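Local coordinates for HydG protein (Carboxydothermus hydrogenoformans, PDB 4RTB), which is a radical S-adenosylmethionine enzyme with a [4Fe-4S] cluster that acts in [FeFe]-hydrogenase maturation, forming carbon monoxide and cyanide, at residues 208-213 and 258-263; 284-289 and 301-306; 280-285 and 315-320. All coordinates share one frame; numbering follows the deposited sequence.

Interaction 1: residues 208-213 and 258-263. With SAM (S-adenosylmethionine), chain B.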
loop_
_atom_site.group_PDB
_atom_site.type_symbol
_atom_site.label_atom_id
_atom_site.label_comp_id
_atom_site.label_asym_id
_atom_site.label_seq_id
_atom_site.Cartn_x
_atom_site.Cartn_y
_atom_site.Cartn_z
ATOM N N GLN A 208 -7.390 -8.380 -2.414
ATOM C CA GLN A 208 -8.036 -9.503 -3.086
ATOM C C GLN A 208 -7.087 -10.704 -3.143
ATOM O O GLN A 208 -7.516 -11.839 -3.377
ATOM C CB GLN A 208 -8.484 -9.086 -4.494
ATOM C CG GLN A 208 -9.130 -10.177 -5.340
ATOM C CD GLN A 208 -10.250 -10.901 -4.620
ATOM O OE1 GLN A 208 -10.997 -10.302 -3.847
ATOM N NE2 GLN A 208 -10.368 -12.202 -4.865
ATOM N N GLU A 209 -5.802 -10.437 -2.902
ATOM C CA GLU A 209 -4.714 -11.420 -3.006
ATOM C C GLU A 209 -4.553 -11.920 -4.440
ATOM O O GLU A 209 -3.476 -11.811 -5.023
ATOM C CB GLU A 209 -4.928 -12.609 -2.058
ATOM C CG GLU A 209 -5.359 -12.246 -0.642
ATOM C CD GLU A 209 -4.281 -11.547 0.167
ATOM O OE1 GLU A 209 -3.119 -11.488 -0.290
ATOM O OE2 GLU A 209 -4.600 -11.055 1.270
ATOM N N SER A 210 -5.619 -12.480 -4.999
ATOM C CA SER A 210 -5.621 -12.873 -6.401
ATOM C C SER A 210 -6.991 -12.709 -7.037
ATOM O O SER A 210 -8.015 -12.997 -6.421
ATOM C CB SER A 210 -5.160 -14.317 -6.569
ATOM O OG SER A 210 -5.444 -14.760 -7.884
ATOM N N TYR A 211 -6.990 -12.257 -8.285
ATOM C CA TYR A 211 -8.221 -12.052 -9.030
ATOM C C TYR A 211 -8.545 -13.244 -9.917
ATOM O O TYR A 211 -9.579 -13.261 -10.584
ATOM C CB TYR A 211 -8.122 -10.778 -9.869
ATOM C CG TYR A 211 -8.284 -9.521 -9.051
ATOM C CD1 TYR A 211 -7.196 -8.925 -8.431
ATOM C CD2 TYR A 211 -9.531 -8.939 -8.889
ATOM C CE1 TYR A 211 -7.346 -7.778 -7.676
ATOM C CE2 TYR A 211 -9.691 -7.796 -8.139
ATOM C CZ TYR A 211 -8.598 -7.220 -7.535
ATOM O OH TYR A 211 -8.765 -6.084 -6.790
ATOM N N ASN A 212 -7.664 -14.239 -9.929
ATOM C CA ASN A 212 -7.942 -15.469 -10.659
ATOM C C ASN A 212 -8.540 -16.514 -9.731
ATOM O O ASN A 212 -7.840 -17.054 -8.874
ATOM C CB ASN A 212 -6.678 -16.017 -11.325
ATOM C CG ASN A 212 -6.988 -16.924 -12.502
ATOM O OD1 ASN A 212 -8.096 -16.901 -13.042
ATOM N ND2 ASN A 212 -6.010 -17.723 -12.911
ATOM N N PRO A 213 -9.840 -16.801 -9.901
ATOM C CA PRO A 213 -10.547 -17.782 -9.071
ATOM C C PRO A 213 -9.873 -19.147 -9.109
ATOM O O PRO A 213 -9.978 -19.915 -8.154
ATOM C CB PRO A 213 -11.940 -17.850 -9.706
ATOM C CG PRO A 213 -12.082 -16.574 -10.458
ATOM C CD PRO A 213 -10.711 -16.236 -10.946
ATOM N N LEU A 258 0.496 -10.647 -14.915
ATOM C CA LEU A 258 -0.289 -9.924 -15.907
ATOM C C LEU A 258 -1.763 -9.892 -15.521
ATOM O O LEU A 258 -2.410 -8.840 -15.554
ATOM C CB LEU A 258 -0.117 -10.567 -17.287
ATOM C CG LEU A 258 -1.054 -10.096 -18.401
ATOM C CD1 LEU A 258 -0.912 -8.600 -18.605
ATOM C CD2 LEU A 258 -0.782 -10.846 -19.699
ATOM N N PHE A 259 -2.278 -11.053 -15.137
ATOM C CA PHE A 259 -3.686 -11.187 -14.805
ATOM C C PHE A 259 -4.070 -10.380 -13.566
ATOM O O PHE A 259 -5.114 -9.733 -13.547
ATOM C CB PHE A 259 -4.045 -12.658 -14.600
ATOM C CG PHE A 259 -5.518 -12.905 -14.486
ATOM C CD1 PHE A 259 -6.278 -13.145 -15.617
ATOM C CD2 PHE A 259 -6.143 -12.890 -13.252
ATOM C CE1 PHE A 259 -7.637 -13.369 -15.517
ATOM C CE2 PHE A 259 -7.500 -13.110 -13.149
ATOM C CZ PHE A 259 -8.248 -13.353 -14.282
ATOM N N GLU A 260 -3.232 -10.428 -12.533
ATOM C CA GLU A 260 -3.503 -9.698 -11.298
ATOM C C GLU A 260 -3.415 -8.187 -11.518
ATOM O O GLU A 260 -4.244 -7.426 -11.006
ATOM C CB GLU A 260 -2.537 -10.135 -10.190
ATOM C CG GLU A 260 -3.173 -10.984 -9.090
ATOM C CD GLU A 260 -3.258 -12.461 -9.441
ATOM O OE1 GLU A 260 -2.201 -13.129 -9.479
ATOM O OE2 GLU A 260 -4.381 -12.957 -9.671
ATOM N N LEU A 261 -2.408 -7.762 -12.279
ATOM C CA LEU A 261 -2.255 -6.357 -12.649
ATOM C C LEU A 261 -3.484 -5.847 -13.391
ATOM O O LEU A 261 -4.006 -4.772 -13.085
ATOM C CB LEU A 261 -1.009 -6.162 -13.514
ATOM C CG LEU A 261 -0.909 -4.831 -14.268
ATOM C CD1 LEU A 261 -0.835 -3.661 -13.298
ATOM C CD2 LEU A 261 0.292 -4.838 -15.199
ATOM N N LEU A 262 -3.925 -6.624 -14.375
ATOM C CA LEU A 262 -5.170 -6.354 -15.084
ATOM C C LEU A 262 -6.351 -6.234 -14.115
ATOM O O LEU A 262 -7.147 -5.290 -14.189
ATOM C CB LEU A 262 -5.441 -7.463 -16.101
ATOM C CG LEU A 262 -5.220 -7.220 -17.594
ATOM C CD1 LEU A 262 -4.250 -6.080 -17.835
ATOM C CD2 LEU A 262 -4.718 -8.497 -18.247
ATOM N N GLY A 263 -6.442 -7.196 -13.202
ATOM C CA GLY A 263 -7.540 -7.273 -12.257
ATOM C C GLY A 263 -7.649 -6.081 -11.328
ATOM O O GLY A 263 -8.752 -5.614 -11.045
HETATM N N SAM B . -5.838 -11.426 7.682
HETATM C CA SAM B . -6.319 -10.382 6.778
HETATM C C SAM B . -6.394 -10.824 5.321
HETATM O O SAM B . -6.007 -11.928 4.954
HETATM O OXT SAM B . -6.854 -10.067 4.469
HETATM C CB SAM B . -5.449 -9.128 6.860
HETATM C CG SAM B . -4.028 -9.301 7.393
HETATM S SD SAM B . -2.854 -10.257 6.401
HETATM C CE SAM B . -1.644 -10.560 7.692
HETATM C "C5'" SAM B . -1.890 -8.949 5.613
HETATM C "C4'" SAM B . -1.426 -9.252 4.190
HETATM O "O4'" SAM B . -0.146 -9.858 4.132
HETATM C "C3'" SAM B . -2.359 -10.213 3.473
HETATM O "O3'" SAM B . -3.403 -9.510 2.844
HETATM C "C2'" SAM B . -1.456 -10.891 2.464
HETATM O "O2'" SAM B . -1.700 -10.391 1.173
HETATM C "C1'" SAM B . -0.046 -10.505 2.876
HETATM N N9 SAM B . 0.771 -11.724 2.940
HETATM C C8 SAM B . 0.455 -12.878 3.602
HETATM N N7 SAM B . 1.452 -13.770 3.416
HETATM C C5 SAM B . 2.394 -13.203 2.632
HETATM C C6 SAM B . 3.603 -13.671 2.138
HETATM N N6 SAM B . 4.011 -14.902 2.428
HETATM N N1 SAM B . 4.376 -12.852 1.343
HETATM C C2 SAM B . 3.946 -11.575 1.044
HETATM N N3 SAM B . 2.744 -11.115 1.539
HETATM C C4 SAM B . 1.980 -11.916 2.322
#
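Y211 packs onto helix 257-275 beside F259, E260 and G263. Its CG stands anti to the carbonyl carbon (chi1 -76°), which carries the ring across to the helix. The CB lies 4.1 Å from F259 CE2. Beyond it the ring makes a CH-pi contact, G263 CA lying over its face 4.2 Å from the centroid, and Y211 CE2 is 3.8 Å from G263 O. Lacking a side chain, G263 lets the helix come this close. Q208 CG covers the opposite face, and at the tip OH is hydrogen-bonded to H267 ND1. N212 crosses F259 at about a right angle, its CB 3.5 Å from CE2, while Y211 O meets the edge of the same ring. E260 OE2 accepts from S210 OG (2.8 Å) and from Y211 N (3.0 Å), both from the same side of the carboxylate plane, S210 OG well above it, Y211 N nearer it on the anti side. S210 OG also accepts from N212 N in an ST turn. E209 OE2 accepts from SAM O3'; the approach of OE1 to O2' is modelled shorter than a normal bond, so its detail is doubtful. Two donors on one buried oxygen probably help E260 stay ionised and pin the loop after this ribose-binding glutamate.

Interaction 2: residues 284-289 and 301-306. With SAM (S-adenosylmethionine), chain B.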
loop_
_atom_site.group_PDB
_atom_site.type_symbol
_atom_site.label_atom_id
_atom_site.label_comp_id
_atom_site.label_asym_id
_atom_site.label_seq_id
_atom_site.Cartn_x
_atom_site.Cartn_y
_atom_site.Cartn_z
ATOM N N VAL A 284 0.725 -2.928 -3.459
ATOM C CA VAL A 284 1.351 -3.929 -4.322
ATOM C C VAL A 284 2.490 -4.677 -3.633
ATOM O O VAL A 284 3.641 -4.236 -3.650
ATOM C CB VAL A 284 1.873 -3.295 -5.630
ATOM C CG1 VAL A 284 0.742 -3.158 -6.625
ATOM C CG2 VAL A 284 2.523 -1.941 -5.363
ATOM N N PRO A 285 2.167 -5.824 -3.016
ATOM C CA PRO A 285 3.168 -6.675 -2.370
ATOM C C PRO A 285 3.582 -7.881 -3.210
ATOM O O PRO A 285 2.732 -8.622 -3.704
ATOM C CB PRO A 285 2.456 -7.128 -1.092
ATOM C CG PRO A 285 0.964 -7.003 -1.402
ATOM C CD PRO A 285 0.800 -6.279 -2.713
ATOM N N ARG A 286 4.887 -8.065 -3.377
ATOM C CA ARG A 286 5.398 -9.285 -3.980
ATOM C C ARG A 286 5.493 -10.353 -2.902
ATOM O O ARG A 286 5.693 -10.047 -1.727
ATOM C CB ARG A 286 6.759 -9.053 -4.647
ATOM C CG ARG A 286 7.680 -8.117 -3.883
ATOM C CD ARG A 286 9.136 -8.360 -4.244
ATOM N NE ARG A 286 9.445 -8.004 -5.626
ATOM C CZ ARG A 286 10.593 -8.295 -6.228
ATOM N NH1 ARG A 286 10.797 -7.935 -7.487
ATOM N NH2 ARG A 286 11.540 -8.952 -5.570
ATOM N N LEU A 287 5.336 -11.606 -3.307
ATOM C CA LEU A 287 5.316 -12.721 -2.371
ATOM C C LEU A 287 6.705 -12.984 -1.785
ATOM O O LEU A 287 7.668 -13.226 -2.515
ATOM C CB LEU A 287 4.768 -13.966 -3.070
ATOM C CG LEU A 287 4.923 -15.336 -2.418
ATOM C CD1 LEU A 287 4.241 -15.382 -1.061
ATOM C CD2 LEU A 287 4.352 -16.387 -3.352
ATOM N N LYS A 288 6.785 -12.932 -0.458
ATOM C CA LYS A 288 8.047 -13.020 0.275
ATOM C C LYS A 288 8.198 -14.358 1.005
ATOM O O LYS A 288 7.216 -15.079 1.181
ATOM C CB LYS A 288 8.139 -11.860 1.272
ATOM C CG LYS A 288 8.449 -10.522 0.634
ATOM C CD LYS A 288 9.917 -10.435 0.247
ATOM C CE LYS A 288 10.164 -9.297 -0.725
ATOM N NZ LYS A 288 11.233 -8.367 -0.258
ATOM N N PRO A 289 9.431 -14.699 1.429
ATOM C CA PRO A 289 9.639 -15.912 2.231
ATOM C C PRO A 289 8.839 -15.919 3.533
ATOM O O PRO A 289 8.856 -14.934 4.274
ATOM C CB PRO A 289 11.140 -15.879 2.529
ATOM C CG PRO A 289 11.724 -15.128 1.396
ATOM C CD PRO A 289 10.712 -14.082 1.035
ATOM N N ILE A 301 8.465 -13.045 -9.467
ATOM C CA ILE A 301 8.314 -11.653 -9.869
ATOM C C ILE A 301 9.672 -10.969 -9.946
ATOM O O ILE A 301 10.263 -10.631 -8.918
ATOM C CB ILE A 301 7.418 -10.868 -8.897
ATOM C CG1 ILE A 301 6.143 -11.650 -8.597
ATOM C CG2 ILE A 301 7.087 -9.502 -9.476
ATOM C CD1 ILE A 301 5.314 -11.927 -9.815
ATOM N N SER A 302 10.169 -10.765 -11.162
ATOM C CA SER A 302 11.471 -10.133 -11.336
ATOM C C SER A 302 11.402 -8.655 -10.972
ATOM O O SER A 302 10.344 -8.031 -11.068
ATOM C CB SER A 302 11.974 -10.307 -12.772
ATOM O OG SER A 302 11.232 -9.512 -13.684
ATOM N N ASP A 303 12.536 -8.113 -10.536
ATOM C CA ASP A 303 12.642 -6.709 -10.149
ATOM C C ASP A 303 12.188 -5.787 -11.270
ATOM O O ASP A 303 11.447 -4.825 -11.043
ATOM C CB ASP A 303 14.080 -6.370 -9.754
ATOM C CG ASP A 303 14.418 -6.819 -8.349
ATOM O OD1 ASP A 303 13.629 -6.529 -7.426
ATOM O OD2 ASP A 303 15.471 -7.464 -8.166
ATOM N N HIS A 304 12.644 -6.091 -12.479
ATOM C CA HIS A 304 12.268 -5.327 -13.656
ATOM C C HIS A 304 10.754 -5.327 -13.851
ATOM O O HIS A 304 10.132 -4.268 -13.988
ATOM C CB HIS A 304 12.956 -5.893 -14.898
ATOM C CG HIS A 304 12.721 -5.084 -16.131
ATOM N ND1 HIS A 304 13.365 -3.889 -16.368
ATOM C CD2 HIS A 304 11.903 -5.290 -17.190
ATOM C CE1 HIS A 304 12.960 -3.397 -17.525
ATOM N NE2 HIS A 304 12.073 -4.227 -18.043
ATOM N N LYS A 305 10.170 -6.519 -13.855
ATOM C CA LYS A 305 8.732 -6.658 -14.038
ATOM C C LYS A 305 7.973 -5.958 -12.916
ATOM O O LYS A 305 6.932 -5.362 -13.155
ATOM C CB LYS A 305 8.336 -8.133 -14.115
ATOM C CG LYS A 305 7.669 -8.517 -15.429
ATOM C CD LYS A 305 8.207 -9.836 -15.962
ATOM C CE LYS A 305 7.477 -10.261 -17.229
ATOM N NZ LYS A 305 7.506 -9.206 -18.281
ATOM N N PHE A 306 8.509 -6.017 -11.702
ATOM C CA PHE A 306 7.925 -5.313 -10.563
ATOM C C PHE A 306 7.847 -3.808 -10.827
ATOM O O PHE A 306 6.780 -3.184 -10.684
ATOM C CB PHE A 306 8.743 -5.580 -9.299
ATOM C CG PHE A 306 7.989 -5.342 -8.026
ATOM C CD1 PHE A 306 6.631 -5.600 -7.952
ATOM C CD2 PHE A 306 8.637 -4.858 -6.901
ATOM C CE1 PHE A 306 5.932 -5.386 -6.779
ATOM C CE2 PHE A 306 7.946 -4.637 -5.727
ATOM C CZ PHE A 306 6.589 -4.902 -5.664
HETATM N N SAM B . -5.838 -11.426 7.682
HETATM C CA SAM B . -6.319 -10.382 6.778
HETATM C C SAM B . -6.394 -10.824 5.321
HETATM O O SAM B . -6.007 -11.928 4.954
HETATM O OXT SAM B . -6.854 -10.067 4.469
HETATM C CB SAM B . -5.449 -9.128 6.860
HETATM C CG SAM B . -4.028 -9.301 7.393
HETATM S SD SAM B . -2.854 -10.257 6.401
HETATM C CE SAM B . -1.644 -10.560 7.692
HETATM C "C5'" SAM B . -1.890 -8.949 5.613
HETATM C "C4'" SAM B . -1.426 -9.252 4.190
HETATM O "O4'" SAM B . -0.146 -9.858 4.132
HETATM C "C3'" SAM B . -2.359 -10.213 3.473
HETATM O "O3'" SAM B . -3.403 -9.510 2.844
HETATM C "C2'" SAM B . -1.456 -10.891 2.464
HETATM O "O2'" SAM B . -1.700 -10.391 1.173
HETATM C "C1'" SAM B . -0.046 -10.505 2.876
HETATM N N9 SAM B . 0.771 -11.724 2.940
HETATM C C8 SAM B . 0.455 -12.878 3.602
HETATM N N7 SAM B . 1.452 -13.770 3.416
HETATM C C5 SAM B . 2.394 -13.203 2.632
HETATM C C6 SAM B . 3.603 -13.671 2.138
HETATM N N6 SAM B . 4.011 -14.902 2.428
HETATM N N1 SAM B . 4.376 -12.852 1.343
HETATM C C2 SAM B . 3.946 -11.575 1.044
HETATM N N3 SAM B . 2.744 -11.115 1.539
HETATM C C4 SAM B . 1.980 -11.916 2.322
#
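R286 reaches over the start of helix 303-316, where charge, aromatic surface and backbone all meet it. The ionic part is a salt bridge from R286 NH1 to D303 OD1 (3.2 Å), with guanidinium and carboxylate planes only 11° apart. D303 is the first residue of the helix, and S302 before it is the N-cap, its OG accepting from K305 N at 3.2 Å. The backbone partner is I301 O, over one face of the guanidinium and close to NH1, but at too poor an angle for a hydrogen bond. The aromatic part is a CH-pi contact: R286 CG sits over the face of F306, 4.2 Å from the ring centroid. NE lies over the rim of that face, 3.5 Å from F306 CD2, with the guanidinium inclined 50° to the ring. A CG wedged between backbone N and carbonyl carbon (chi1 39°) and a bend at chi3 bring the chain over the ring. V284 O meets the ring edge, 3.6 Å from F306 CZ. Ligand contacts follow: K288 N donates to SAM N1 (3.0 Å, nearly straight), SAM N6 returns a weak bond to K288 O, and L287 CD1 touches the adenine. Replacing R286 with an alanine would probably leave D303 without its mate and uncover one face of F306. Stem and NE lie on F306 while NH1 goes on to D303, tying the adenine-binding loop to the helix; main-chain atoms recognise the base.

Interaction 3: residues 280-285 and 315-320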
loop_
_atom_site.group_PDB
_atom_site.type_symbol
_atom_site.label_atom_id
_atom_site.label_comp_id
_atom_site.label_asym_id
_atom_site.label_seq_id
_atom_site.Cartn_x
_atom_site.Cartn_y
_atom_site.Cartn_z
ATOM N N HIS A 280 -8.725 4.684 -2.585
ATOM C CA HIS A 280 -7.713 5.622 -2.140
ATOM C C HIS A 280 -6.315 5.093 -2.449
ATOM O O HIS A 280 -5.471 5.821 -2.971
ATOM C CB HIS A 280 -7.859 5.891 -0.646
ATOM C CG HIS A 280 -6.870 6.877 -0.118
ATOM N ND1 HIS A 280 -6.500 6.920 1.208
ATOM C CD2 HIS A 280 -6.170 7.859 -0.737
ATOM C CE1 HIS A 280 -5.611 7.884 1.381
ATOM N NE2 HIS A 280 -5.399 8.469 0.218
ATOM N N THR A 281 -6.075 3.826 -2.119
ATOM C CA THR A 281 -4.759 3.224 -2.309
ATOM C C THR A 281 -4.813 1.845 -2.963
ATOM O O THR A 281 -5.743 1.066 -2.737
ATOM C CB THR A 281 -3.999 3.071 -0.969
ATOM O OG1 THR A 281 -4.552 1.980 -0.221
ATOM C CG2 THR A 281 -4.071 4.347 -0.139
ATOM N N VAL A 282 -3.798 1.555 -3.772
ATOM C CA VAL A 282 -3.550 0.205 -4.260
ATOM C C VAL A 282 -2.238 -0.303 -3.665
ATOM O O VAL A 282 -1.175 0.265 -3.915
ATOM C CB VAL A 282 -3.480 0.140 -5.799
ATOM C CG1 VAL A 282 -3.033 -1.240 -6.245
ATOM C CG2 VAL A 282 -4.822 0.499 -6.414
ATOM N N SER A 283 -2.320 -1.361 -2.866
ATOM C CA SER A 283 -1.142 -1.952 -2.240
ATOM C C SER A 283 -0.558 -3.039 -3.130
ATOM O O SER A 283 -1.261 -3.972 -3.513
ATOM C CB SER A 283 -1.495 -2.532 -0.868
ATOM O OG SER A 283 -2.120 -1.568 -0.038
ATOM N N VAL A 284 0.725 -2.928 -3.459
ATOM C CA VAL A 284 1.351 -3.929 -4.322
ATOM C C VAL A 284 2.490 -4.677 -3.633
ATOM O O VAL A 284 3.641 -4.236 -3.650
ATOM C CB VAL A 284 1.873 -3.295 -5.630
ATOM C CG1 VAL A 284 0.742 -3.158 -6.625
ATOM C CG2 VAL A 284 2.523 -1.941 -5.363
ATOM N N PRO A 285 2.167 -5.824 -3.016
ATOM C CA PRO A 285 3.168 -6.675 -2.370
ATOM C C PRO A 285 3.582 -7.881 -3.210
ATOM O O PRO A 285 2.732 -8.622 -3.704
ATOM C CB PRO A 285 2.456 -7.128 -1.092
ATOM C CG PRO A 285 0.964 -7.003 -1.402
ATOM C CD PRO A 285 0.800 -6.279 -2.713
ATOM N N ILE A 315 0.703 5.033 -13.964
ATOM C CA ILE A 315 0.268 5.720 -15.175
ATOM C C ILE A 315 -1.216 5.465 -15.464
ATOM O O ILE A 315 -1.882 6.294 -16.082
ATOM C CB ILE A 315 1.147 5.315 -16.400
ATOM C CG1 ILE A 315 0.917 6.260 -17.587
ATOM C CG2 ILE A 315 0.922 3.865 -16.790
ATOM C CD1 ILE A 315 -0.030 5.723 -18.653
ATOM N N MET A 316 -1.742 4.340 -14.988
ATOM C CA MET A 316 -3.145 4.004 -15.222
ATOM C C MET A 316 -4.080 4.631 -14.191
ATOM O O MET A 316 -5.152 5.126 -14.539
ATOM C CB MET A 316 -3.341 2.485 -15.249
ATOM C CG MET A 316 -2.764 1.778 -16.480
ATOM S SD MET A 316 -3.786 1.838 -17.966
ATOM C CE MET A 316 -3.518 3.515 -18.522
ATOM N N LEU A 317 -3.674 4.611 -12.926
ATOM C CA LEU A 317 -4.448 5.246 -11.863
ATOM C C LEU A 317 -3.612 6.323 -11.188
ATOM O O LEU A 317 -3.101 6.117 -10.088
ATOM C CB LEU A 317 -4.908 4.211 -10.843
ATOM C CG LEU A 317 -5.574 2.973 -11.439
ATOM C CD1 LEU A 317 -5.334 1.769 -10.547
ATOM C CD2 LEU A 317 -7.062 3.211 -11.646
ATOM N N PRO A 318 -3.478 7.482 -11.850
ATOM C CA PRO A 318 -2.554 8.544 -11.433
ATOM C C PRO A 318 -2.902 9.161 -10.080
ATOM O O PRO A 318 -1.997 9.417 -9.284
ATOM C CB PRO A 318 -2.687 9.581 -12.555
ATOM C CG PRO A 318 -4.045 9.351 -13.118
ATOM C CD PRO A 318 -4.285 7.878 -13.016
ATOM N N TYR A 319 -4.186 9.387 -9.823
ATOM C CA TYR A 319 -4.611 10.012 -8.574
ATOM C C TYR A 319 -4.839 8.977 -7.474
ATOM O O TYR A 319 -5.303 9.306 -6.382
ATOM C CB TYR A 319 -5.878 10.841 -8.801
ATOM C CG TYR A 319 -5.675 11.993 -9.759
ATOM C CD1 TYR A 319 -5.900 11.838 -11.121
ATOM C CD2 TYR A 319 -5.249 13.235 -9.302
ATOM C CE1 TYR A 319 -5.709 12.890 -12.002
ATOM C CE2 TYR A 319 -5.057 14.292 -10.177
ATOM C CZ TYR A 319 -5.288 14.114 -11.524
ATOM O OH TYR A 319 -5.098 15.161 -12.395
ATOM N N THR A 320 -4.500 7.726 -7.769
ATOM C CA THR A 320 -4.617 6.651 -6.794
ATOM C C THR A 320 -3.256 6.340 -6.185
ATOM O O THR A 320 -2.323 5.967 -6.897
ATOM C CB THR A 320 -5.194 5.372 -7.428
ATOM O OG1 THR A 320 -6.443 5.673 -8.065
ATOM C CG2 THR A 320 -5.408 4.296 -6.374
#
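H280, whose carbonyl oxygen touches T320, sets out away from residues 315-320, and its ring takes no part in the contact. T281 CG2 lies over one face of that ring, 3.7 Å above its plane and offset toward the rim, and ND1 makes a weak hydrogen bond to T203 OG1. The contact itself is carried by methyl groups and backbone. T320 CG2 is the central atom, 3.7 Å from H280 O and 3.8 Å from V282 CG2. It stands anti to the backbone N of T320, which directs this methyl, and not the hydroxyl, at the strand. V282, on strand 281-283, sets out toward the turn, and its CG2 also approaches L317 CD1 at 4.4 Å; the side chain further touches L313 and V264. L317 and T320 are the ends of a type I beta turn, closed by T320 N to L317 O at 3.2 Å, which follows helix 303-316 and leads into strand 321-324. This is the helix-to-strand return of a beta-alpha-beta unit in the (beta/alpha)8 (TIM) barrel of this radical SAM family. Methyl-to-methyl and methyl-to-carbonyl contacts, with no polar side-chain bond between the two segments, make the packing at the turn non-directional; the specific hydrogen bonds are those of the V282 backbone to G321 and I323 of strand 321-324.

Overall arrangement
All three contacts belong to the (beta/alpha)8 (TIM) barrel around SAM. Interactions 1 and 2 hold opposite ends of the nucleoside, E209 at the ribose and K288 at the adenine; their centres are 14 Å apart and their nearest atoms about 6 Å. The E209 side chain is also about 5 Å from the iron-sulfur cluster. Interaction 3 shares V284 and P285 with interaction 2, and both use helix 303-316, interaction 2 at its start and interaction 3 at its end, with centres 16 Å apart. It is the structural member, the V282 side chain lying about 12 Å from SAM. Helix 257-275 of interaction 1 runs on to strand 281-283, linking interactions 1 and 3 along the chain.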